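Local atomic coordinates of carbohydrate kinase, FGGY (PDB entry 3IFR), a protein that probably phosphorylates D-xylulose as a member of the FGGY family of carbohydrate kinases. Residues 302-307 / 381-386; 362-367 / 486-491; 193-198 / 208-213; 167-170 / 174-177. One frame throughout, in Å; residues are numbered along the deposited sequence.

Contact 1. Residues 302-307 / 381-386; sequences AATGSA and EAVALA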
loop_
_atom_site.group_PDB
_atom_site.type_symbol
_atom_site.label_atom_id
_atom_site.label_comp_id
_atom_site.label_asym_id
_atom_site.label_seq_id
_atom_site.Cartn_x
_atom_site.Cartn_y
_atom_site.Cartn_z
ATOM N N ALA A 302 0.072 -1.250 11.891
ATOM C CA ALA A 302 -1.138 -0.524 12.164
ATOM C C ALA A 302 -0.872 0.855 12.801
ATOM O O ALA A 302 -1.468 1.853 12.388
ATOM C CB ALA A 302 -2.023 -1.349 13.017
ATOM N N ALA A 303 0.012 0.947 13.783
ATOM C CA ALA A 303 0.134 2.235 14.460
ATOM C C ALA A 303 1.506 2.820 14.236
ATOM O O ALA A 303 2.473 2.325 14.802
ATOM C CB ALA A 303 -0.147 2.097 15.950
ATOM N N THR A 304 1.591 3.870 13.418
ATOM C CA THR A 304 2.861 4.519 13.096
ATOM C C THR A 304 2.791 6.032 13.305
ATOM O O THR A 304 3.064 6.529 14.405
ATOM C CB THR A 304 3.302 4.182 11.671
ATOM O OG1 THR A 304 3.893 2.889 11.669
ATOM C CG2 THR A 304 4.318 5.151 11.176
ATOM N N GLY A 305 2.454 6.781 12.268
ATOM C CA GLY A 305 2.260 8.205 12.478
ATOM C C GLY A 305 1.043 8.422 13.372
ATOM O O GLY A 305 0.980 9.384 14.118
ATOM N N SER A 306 0.067 7.519 13.278
ATOM C CA SER A 306 -1.121 7.553 14.132
ATOM C C SER A 306 -0.732 7.450 15.621
ATOM O O SER A 306 -1.263 8.163 16.478
ATOM C CB SER A 306 -2.053 6.400 13.765
ATOM O OG SER A 306 -1.521 5.189 14.269
ATOM N N ALA A 307 0.214 6.577 15.932
ATOM C CA ALA A 307 0.629 6.408 17.322
ATOM C C ALA A 307 1.366 7.635 17.860
ATOM O O ALA A 307 1.316 7.934 19.053
ATOM C CB ALA A 307 1.467 5.160 17.473
ATOM N N GLU A 381 11.613 5.136 19.049
ATOM C CA GLU A 381 12.525 4.030 18.959
ATOM C C GLU A 381 11.754 2.742 18.769
ATOM O O GLU A 381 12.151 1.879 17.964
ATOM C CB GLU A 381 13.369 3.972 20.214
ATOM C CG GLU A 381 14.354 5.130 20.307
ATOM C CD GLU A 381 15.187 5.096 21.553
ATOM O OE1 GLU A 381 14.768 4.384 22.507
ATOM O OE2 GLU A 381 16.272 5.752 21.575
ATOM N N ALA A 382 10.645 2.598 19.501
ATOM C CA ALA A 382 9.798 1.420 19.328
ATOM C C ALA A 382 9.314 1.280 17.861
ATOM O O ALA A 382 9.360 0.195 17.280
ATOM C CB ALA A 382 8.620 1.404 20.336
ATOM N N VAL A 383 8.860 2.363 17.254
ATOM C CA VAL A 383 8.386 2.242 15.883
ATOM C C VAL A 383 9.518 1.772 15.003
ATOM O O VAL A 383 9.328 0.865 14.192
ATOM C CB VAL A 383 7.743 3.546 15.352
ATOM C CG1 VAL A 383 7.671 3.567 13.822
ATOM C CG2 VAL A 383 6.389 3.687 15.945
ATOM N N ALA A 384 10.697 2.369 15.176
ATOM C CA ALA A 384 11.909 1.950 14.443
ATOM C C ALA A 384 12.144 0.472 14.616
ATOM O O ALA A 384 12.388 -0.256 13.656
ATOM C CB ALA A 384 13.124 2.689 14.949
ATOM N N LEU A 385 12.085 0.045 15.865
ATOM C CA LEU A 385 12.315 -1.336 16.224
ATOM C C LEU A 385 11.375 -2.313 15.547
ATOM O O LEU A 385 11.783 -3.428 15.178
ATOM C CB LEU A 385 12.151 -1.484 17.722
ATOM C CG LEU A 385 13.389 -1.715 18.568
ATOM C CD1 LEU A 385 14.684 -1.438 17.820
ATOM C CD2 LEU A 385 13.206 -0.853 19.803
ATOM N N ALA A 386 10.121 -1.916 15.404
ATOM C CA ALA A 386 9.144 -2.750 14.703
ATOM C C ALA A 386 9.508 -2.820 13.232
ATOM O O ALA A 386 9.305 -3.851 12.588
ATOM C CB ALA A 386 7.732 -2.226 14.855
#
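Glu381 OE2 is gripped by Arg377 NE in a salt bridge and by Tyr478 OH and Gly337 N in hydrogen bonds, while Val383, further along the helix, faces Ala303 and Thr304. The two methyls of Val383 divide the work. Val383 CG2 comes within 4.3 Å of Ala303 O, and Val383 CG1 lies 4.4 Å from Thr304 OG1. With chi1 at 161°, CG1 stands anti to its backbone N, carrying that branch toward the threonine. No hydrogen bond crosses the interface. The CA atoms of Thr304 and Val383 are the closest pair, 6.6 Å apart, and Val383 alone of segment 381-386 reaches across, in loose van der Waals contact. All three touching residues are buried, and the summed interface is only 94 Å². Trp416 of helix 414-424 packs on Val383, and Phe347 covers Ala303. Thr304 occupies the N-cap position of helix 305-315, although its side chain makes no capping bond; separately, backbone hydrogen bonds join Thr304 to Gly267 and Gly305 to Gly266. These links tie the helix start to the turn after strand 260-265, an arrangement of sheet, glycine turn and packed helices that belongs to the C-terminal, actin-like ATPase domain of FGGY kinases.

Contact 2. Residues 362-367 / 486-491; sequences TFTGLS and SALYAT
Two first torsions set up the meeting of Thr364 and Leu488. Leu488 has CG anti to its backbone N (chi1 -176°), and its CD2 continues the chain outward, anti to CA. In Thr364 the hydroxyl takes the anti place (chi1 -165°), which puts CG2 in the crowded position between N and the carbonyl carbon. The two side chains therefore reach for each other tip to tip, and Thr364 CG2 lies 3.5 Å from Leu488 CD2, tighter than usual for two methyl groups. Leu488 CD2 is also approached by Thr362 CG2 at 4.5 Å. Thr362 and Thr364 are two residues apart on strand 362-364 and both point their CB toward the helix, whereas Phe363 between them points away and packs on Cys343. Leu488 also touches Val342 and Leu344 of strand 342-344, so it rests across both strands of this small antiparallel sheet. Thr362 OG1 is occupied by the carbonyl of Ser360, and its side chain also touches Leu492 and Phe496 further along helix 475-496.

Within the helix, Thr491 OG1 donates to Ala487 O over 2.7 Å, tilted 23° from the carbonyl plane. Thr491 N reaches Ala487 O from the opposite face over 3.0 Å. Two donors thus hold Ala487 O, and Thr491 OG1 spends its hydrogen within its own helix. No hydrogen bond joins the two segments: their association is a methyl-to-methyl one, so apolar burial probably accounts for it, and partly exposed residues form it near the protein surface.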
loop_
_atom_site.group_PDB
_atom_site.type_symbol
_atom_site.label_atom_id
_atom_site.label_comp_id
_atom_site.label_asym_id
_atom_site.label_seq_id
_atom_site.Cartn_x
_atom_site.Cartn_y
_atom_site.Cartn_z
ATOM N N THR A 362 2.297 -0.728 25.077
ATOM C CA THR A 362 2.929 -0.897 26.382
ATOM C C THR A 362 4.107 0.061 26.630
ATOM O O THR A 362 4.959 0.218 25.780
ATOM C CB THR A 362 3.389 -2.332 26.527
ATOM O OG1 THR A 362 2.273 -3.186 26.253
ATOM C CG2 THR A 362 3.913 -2.592 27.922
ATOM N N PHE A 363 4.145 0.710 27.782
ATOM C CA PHE A 363 5.347 1.417 28.180
ATOM C C PHE A 363 5.803 0.815 29.470
ATOM O O PHE A 363 4.998 0.610 30.360
ATOM C CB PHE A 363 5.089 2.901 28.402
ATOM C CG PHE A 363 4.932 3.677 27.136
ATOM C CD1 PHE A 363 6.009 4.285 26.552
ATOM C CD2 PHE A 363 3.699 3.822 26.548
ATOM C CE1 PHE A 363 5.865 5.021 25.405
ATOM C CE2 PHE A 363 3.572 4.549 25.390
ATOM C CZ PHE A 363 4.673 5.144 24.821
ATOM N N THR A 364 7.094 0.544 29.581
ATOM C CA THR A 364 7.607 -0.124 30.760
ATOM C C THR A 364 8.992 0.405 31.096
ATOM O O THR A 364 9.641 1.002 30.254
ATOM C CB THR A 364 7.664 -1.614 30.539
ATOM O OG1 THR A 364 7.818 -2.248 31.804
ATOM C CG2 THR A 364 8.841 -1.961 29.624
ATOM N N GLY A 365 9.444 0.198 32.325
ATOM C CA GLY A 365 10.741 0.708 32.740
ATOM C C GLY A 365 10.658 2.168 33.150
ATOM O O GLY A 365 11.683 2.843 33.226
ATOM N N LEU A 366 9.434 2.653 33.390
ATOM C CA LEU A 366 9.210 4.037 33.789
ATOM C C LEU A 366 9.675 4.331 35.208
ATOM O O LEU A 366 9.522 3.493 36.107
ATOM C CB LEU A 366 7.731 4.412 33.686
ATOM C CG LEU A 366 7.186 4.492 32.268
ATOM C CD1 LEU A 366 5.686 4.355 32.345
ATOM C CD2 LEU A 366 7.589 5.787 31.603
ATOM N N SER A 367 10.187 5.548 35.408
ATOM C CA SER A 367 10.604 6.004 36.715
ATOM C C SER A 367 10.303 7.480 36.769
ATOM O O SER A 367 10.143 8.122 35.720
ATOM C CB SER A 367 12.109 5.852 36.841
ATOM O OG SER A 367 12.718 7.032 36.351
ATOM N N SER A 486 11.824 -7.339 21.904
ATOM C CA SER A 486 11.451 -8.708 21.591
ATOM C C SER A 486 11.077 -9.515 22.819
ATOM O O SER A 486 10.118 -10.251 22.789
ATOM C CB SER A 486 12.614 -9.416 20.886
ATOM O OG SER A 486 12.515 -9.171 19.503
ATOM N N ALA A 487 11.862 -9.393 23.877
ATOM C CA ALA A 487 11.612 -10.110 25.099
ATOM C C ALA A 487 10.433 -9.507 25.872
ATOM O O ALA A 487 9.751 -10.226 26.632
ATOM C CB ALA A 487 12.866 -10.124 25.961
ATOM N N LEU A 488 10.177 -8.213 25.691
ATOM C CA LEU A 488 9.009 -7.598 26.319
ATOM C C LEU A 488 7.756 -8.288 25.757
ATOM O O LEU A 488 6.952 -8.828 26.501
ATOM C CB LEU A 488 8.962 -6.088 26.103
ATOM C CG LEU A 488 7.809 -5.373 26.828
ATOM C CD1 LEU A 488 7.595 -5.875 28.273
ATOM C CD2 LEU A 488 8.050 -3.858 26.804
ATOM N N TYR A 489 7.661 -8.336 24.430
ATOM C CA TYR A 489 6.527 -8.942 23.754
ATOM C C TYR A 489 6.336 -10.422 24.028
ATOM O O TYR A 489 5.215 -10.877 24.261
ATOM C CB TYR A 489 6.642 -8.757 22.262
ATOM C CG TYR A 489 5.478 -9.321 21.548
ATOM C CD1 TYR A 489 4.214 -8.791 21.737
ATOM C CD2 TYR A 489 5.621 -10.409 20.701
ATOM C CE1 TYR A 489 3.118 -9.297 21.082
ATOM C CE2 TYR A 489 4.528 -10.936 20.040
ATOM C CZ TYR A 489 3.276 -10.372 20.232
ATOM O OH TYR A 489 2.176 -10.893 19.585
ATOM N N ALA A 490 7.416 -11.183 23.964
ATOM C CA ALA A 490 7.321 -12.594 24.300
ATOM C C ALA A 490 6.866 -12.782 25.765
ATOM O O ALA A 490 6.123 -13.685 26.092
ATOM C CB ALA A 490 8.655 -13.290 24.034
ATOM N N THR A 491 7.313 -11.909 26.643
ATOM C CA THR A 491 6.952 -12.040 28.040
ATOM C C THR A 491 5.487 -11.680 28.268
ATOM O O THR A 491 4.801 -12.338 29.044
ATOM C CB THR A 491 7.854 -11.163 28.935
ATOM O OG1 THR A 491 9.212 -11.632 28.858
ATOM C CG2 THR A 491 7.401 -11.235 30.382
#

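Contact 3. Residues 193-198 / 208-213; sequences GTVEAD and SAVPPA
Val195 points its CB at 208-213, yet CB itself makes no contact there within 4.5 Å, and the touching is left to its two methyls. Val195 CG1, anti to the backbone N at chi1 172°, approaches Val210 CG1 to 4.5 Å. Val195 CG2 does more: it is likewise 4.5 Å from Val210 CG1, 4.3 Å from Pro211 O and 4.3 Å from Ala213 CB. One branch thus touches three residues along the facing chain, with the carbonyl oxygen between two apolar partners in sequence. Val210 and Ala213 return the approach with their own CB atoms pointed toward Val195, while the rings of Pro211 and Pro212 start off in the other direction. No direct hydrogen bond spans the pair. A water accepts weakly from Val195 N at 3.5 Å and from Ala213 N at 3.4 Å, a long, weak bridge that probably adds little. Of the 138 Å² buried here, Val195 supplies the largest share.

The contact closes a short excursion of the chain through helix 197-201, whose Val200 touches both Val195 and Val210. Beside it, strand 194-195 pairs weakly with strand 188-189, Ala213 reaches Ile188 of that same strand, and Val210 packs on Val160 of strand 159-161.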
loop_
_atom_site.group_PDB
_atom_site.type_symbol
_atom_site.label_atom_id
_atom_site.label_comp_id
_atom_site.label_asym_id
_atom_site.label_seq_id
_atom_site.Cartn_x
_atom_site.Cartn_y
_atom_site.Cartn_z
ATOM N N GLY A 193 0.684 -18.621 -11.476
ATOM C CA GLY A 193 0.543 -17.213 -11.800
ATOM C C GLY A 193 -0.741 -16.960 -12.530
ATOM O O GLY A 193 -0.913 -15.945 -13.207
ATOM N N THR A 194 -1.675 -17.889 -12.402
ATOM C CA THR A 194 -2.939 -17.700 -13.084
ATOM C C THR A 194 -4.109 -17.904 -12.125
ATOM O O THR A 194 -3.930 -18.394 -10.995
ATOM C CB THR A 194 -3.062 -18.643 -14.301
ATOM O OG1 THR A 194 -3.045 -20.003 -13.854
ATOM C CG2 THR A 194 -1.882 -18.429 -15.254
ATOM N N VAL A 195 -5.297 -17.509 -12.571
ATOM C CA VAL A 195 -6.489 -17.683 -11.754
ATOM C C VAL A 195 -6.789 -19.173 -11.732
ATOM O O VAL A 195 -6.824 -19.805 -12.782
ATOM C CB VAL A 195 -7.665 -16.890 -12.324
ATOM C CG1 VAL A 195 -8.937 -17.225 -11.580
ATOM C CG2 VAL A 195 -7.353 -15.389 -12.218
ATOM N N GLU A 196 -6.945 -19.733 -10.540
ATOM C CA GLU A 196 -7.250 -21.150 -10.380
ATOM C C GLU A 196 -8.734 -21.449 -10.073
ATOM O O GLU A 196 -9.373 -20.768 -9.245
ATOM C CB GLU A 196 -6.381 -21.716 -9.277
ATOM C CG GLU A 196 -4.900 -21.396 -9.456
ATOM C CD GLU A 196 -4.236 -22.359 -10.407
ATOM O OE1 GLU A 196 -4.946 -23.172 -11.042
ATOM O OE2 GLU A 196 -3.006 -22.296 -10.520
ATOM N N ALA A 197 -9.271 -22.475 -10.730
ATOM C CA ALA A 197 -10.683 -22.827 -10.582
ATOM C C ALA A 197 -10.980 -23.095 -9.101
ATOM O O ALA A 197 -11.801 -22.446 -8.460
ATOM C CB ALA A 197 -10.971 -24.047 -11.398
ATOM N N ASP A 198 -10.343 -24.130 -8.616
ATOM C CA ASP A 198 -10.012 -24.321 -7.247
ATOM C C ASP A 198 -10.246 -23.084 -6.356
ATOM O O ASP A 198 -11.059 -23.114 -5.453
ATOM C CB ASP A 198 -8.507 -24.660 -7.288
ATOM C CG ASP A 198 -8.041 -25.304 -6.056
ATOM O OD1 ASP A 198 -8.869 -25.834 -5.296
ATOM O OD2 ASP A 198 -6.843 -25.270 -5.814
ATOM N N SER A 208 -16.290 -18.117 -14.540
ATOM C CA SER A 208 -16.440 -17.085 -15.550
ATOM C C SER A 208 -16.549 -15.701 -14.887
ATOM O O SER A 208 -16.329 -14.690 -15.528
ATOM C CB SER A 208 -17.670 -17.356 -16.422
ATOM O OG SER A 208 -18.869 -17.495 -15.644
ATOM N N ALA A 209 -16.894 -15.644 -13.607
ATOM C CA ALA A 209 -17.151 -14.338 -12.994
ATOM C C ALA A 209 -15.849 -13.557 -12.721
ATOM O O ALA A 209 -15.887 -12.351 -12.503
ATOM C CB ALA A 209 -17.937 -14.485 -11.731
ATOM N N VAL A 210 -14.709 -14.248 -12.717
ATOM C CA VAL A 210 -13.423 -13.570 -12.553
ATOM C C VAL A 210 -12.670 -13.488 -13.869
ATOM O O VAL A 210 -12.392 -14.505 -14.489
ATOM C CB VAL A 210 -12.482 -14.260 -11.544
ATOM C CG1 VAL A 210 -11.240 -13.393 -11.339
ATOM C CG2 VAL A 210 -13.202 -14.518 -10.225
ATOM N N PRO A 211 -12.345 -12.264 -14.286
ATOM C CA PRO A 211 -11.795 -12.022 -15.622
ATOM C C PRO A 211 -10.370 -12.527 -15.640
ATOM O O PRO A 211 -9.797 -12.710 -14.565
ATOM C CB PRO A 211 -11.849 -10.477 -15.767
ATOM C CG PRO A 211 -12.878 -10.007 -14.745
ATOM C CD PRO A 211 -12.757 -11.019 -13.596
ATOM N N PRO A 212 -9.800 -12.772 -16.830
ATOM C CA PRO A 212 -8.421 -13.265 -16.792
ATOM C C PRO A 212 -7.516 -12.201 -16.184
ATOM O O PRO A 212 -7.755 -10.989 -16.386
ATOM C CB PRO A 212 -8.055 -13.446 -18.278
ATOM C CG PRO A 212 -9.300 -13.322 -19.056
ATOM C CD PRO A 212 -10.312 -12.583 -18.203
ATOM N N ALA A 213 -6.481 -12.644 -15.467
ATOM C CA ALA A 213 -5.488 -11.726 -14.910
ATOM C C ALA A 213 -4.578 -11.139 -15.998
ATOM O O ALA A 213 -4.324 -11.767 -17.041
ATOM C CB ALA A 213 -4.657 -12.406 -13.833
HETATM O O HOH W 1 -6.037 -16.011 -15.593
#

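Contact 4. Residues 167-170 / 174-177; sequences INML and ERVV
The chain leaves helix 163-172 and folds back beside it, bringing the CA atoms of Met169 and Glu174 to 5.3 Å, the nearest backbone approach of 167-170 and 174-177. Met169, present as selenomethionine, carries the contact. Its CG is anti to the carbonyl carbon (chi1 -51°), and beyond CG the chain is fully extended, so it runs alongside the returning segment. At the near end, Met169 CG lies 3.5 Å from Glu174 O. At the far end, Met169 CE comes to 3.4 Å from Val176 O and also meets Arg175 CG and Val177 CG1, each at 4.4 Å. Carbonyl oxygens thus form the closest partners at both ends of this side chain, and no hydrogen bond crosses. Glu174 turns its carboxylate away, and Arg175 points its CB away, its NH2 bonding to Thr159 OG1 and Ser208 O. The turn itself is tied by Thr172 OG1, which is hydrogen-bonded to both Asn168 O and Glu174 N.

Strand 159-161 lies against this packing, with Thr159 and Cys161 touching Met169. Helix 52-70 covers another part of the helix through Trp56 on Ile167 and Leu170, while Leu220 of strand 219-222 meets Asn168, Glu174 and Val176.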
loop_
_atom_site.group_PDB
_atom_site.type_symbol
_atom_site.label_atom_id
_atom_site.label_comp_id
_atom_site.label_asym_id
_atom_site.label_seq_id
_atom_site.Cartn_x
_atom_site.Cartn_y
_atom_site.Cartn_z
ATOM N N ILE A 167 -12.356 0.937 -13.867
ATOM C CA ILE A 167 -12.068 2.109 -14.662
ATOM C C ILE A 167 -11.450 1.696 -15.986
ATOM O O ILE A 167 -11.930 2.110 -17.037
ATOM C CB ILE A 167 -11.139 3.057 -13.866
ATOM C CG1 ILE A 167 -11.815 3.434 -12.538
ATOM C CG2 ILE A 167 -10.788 4.306 -14.682
ATOM C CD1 ILE A 167 -13.110 4.271 -12.727
ATOM N N ASN A 168 -10.398 0.865 -15.962
ATOM C CA ASN A 168 -9.859 0.312 -17.222
ATOM C C ASN A 168 -10.913 -0.298 -18.196
ATOM O O ASN A 168 -10.866 -0.086 -19.427
ATOM C CB ASN A 168 -8.791 -0.730 -16.927
ATOM C CG ASN A 168 -7.466 -0.121 -16.564
ATOM O OD1 ASN A 168 -7.094 0.963 -17.067
ATOM N ND2 ASN A 168 -6.702 -0.833 -15.695
HETATM N N MSE A 169 -11.853 -1.068 -17.658
HETATM C CA MSE A 169 -12.944 -1.575 -18.510
HETATM C C MSE A 169 -13.689 -0.422 -19.177
HETATM O O MSE A 169 -13.818 -0.408 -20.381
HETATM C CB MSE A 169 -13.924 -2.449 -17.733
HETATM C CG MSE A 169 -13.212 -3.513 -16.976
HETATM SE SE MSE A 169 -14.455 -4.672 -15.984
HETATM C CE MSE A 169 -13.184 -6.019 -15.187
ATOM N N LEU A 170 -14.129 0.563 -18.394
ATOM C CA LEU A 170 -14.766 1.739 -18.945
ATOM C C LEU A 170 -13.916 2.452 -20.023
ATOM O O LEU A 170 -14.480 3.091 -20.906
ATOM C CB LEU A 170 -15.099 2.718 -17.811
ATOM C CG LEU A 170 -16.525 2.619 -17.258
ATOM C CD1 LEU A 170 -17.014 1.208 -17.311
ATOM C CD2 LEU A 170 -16.648 3.180 -15.827
ATOM N N GLU A 174 -12.079 -3.609 -22.584
ATOM C CA GLU A 174 -11.527 -4.922 -22.332
ATOM C C GLU A 174 -12.094 -5.483 -21.015
ATOM O O GLU A 174 -12.613 -4.748 -20.190
ATOM C CB GLU A 174 -10.001 -4.825 -22.283
ATOM C CG GLU A 174 -9.386 -4.327 -23.578
ATOM C CD GLU A 174 -9.820 -5.177 -24.765
ATOM O OE1 GLU A 174 -10.371 -6.281 -24.549
ATOM O OE2 GLU A 174 -9.632 -4.724 -25.907
ATOM N N ARG A 175 -11.996 -6.779 -20.799
ATOM C CA ARG A 175 -12.435 -7.323 -19.530
ATOM C C ARG A 175 -11.307 -8.110 -18.867
ATOM O O ARG A 175 -11.110 -9.263 -19.186
ATOM C CB ARG A 175 -13.645 -8.209 -19.756
ATOM C CG ARG A 175 -14.502 -8.474 -18.529
ATOM C CD ARG A 175 -15.473 -9.631 -18.832
ATOM N NE ARG A 175 -16.112 -10.155 -17.641
ATOM C CZ ARG A 175 -15.862 -11.349 -17.146
ATOM N NH1 ARG A 175 -14.984 -12.129 -17.744
ATOM N NH2 ARG A 175 -16.488 -11.764 -16.069
ATOM N N VAL A 176 -10.540 -7.478 -17.975
ATOM C CA VAL A 176 -9.464 -8.172 -17.271
ATOM C C VAL A 176 -9.340 -7.657 -15.856
ATOM O O VAL A 176 -9.903 -6.626 -15.525
ATOM C CB VAL A 176 -8.080 -8.022 -17.972
ATOM C CG1 VAL A 176 -8.138 -8.498 -19.448
ATOM C CG2 VAL A 176 -7.504 -6.587 -17.808
ATOM N N VAL A 177 -8.598 -8.367 -15.012
ATOM C CA VAL A 177 -8.135 -7.769 -13.769
ATOM C C VAL A 177 -6.607 -7.846 -13.623
ATOM O O VAL A 177 -5.972 -8.747 -14.165
ATOM C CB VAL A 177 -8.813 -8.408 -12.554
ATOM C CG1 VAL A 177 -10.261 -8.052 -12.574
ATOM C CG2 VAL A 177 -8.612 -9.911 -12.559
#

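Along the sequence, contact 4 closes first, contact 3 follows, and contacts 1 and 2 come later with their segments alternating. The first pair lies in the N-terminal FGGY domain, with centres 15 Å apart; they touch directly, Pro212 O accepting from Val177 N at 3.1 Å, so the two contacts adjoin where strand 177-178 meets the chain leading into strand 213-214. Contacts 1 and 2 also have centres 15 Å apart, but their nearest atoms stay about 7 Å from each other; strand 362-364 directly precedes helix 372-397. Centres of contacts 1 and 3 are 37 Å apart, on opposite sides of the chain's centre, consistent with the two-domain build of FGGY kinases, contact 1 belonging to the C-terminal domain.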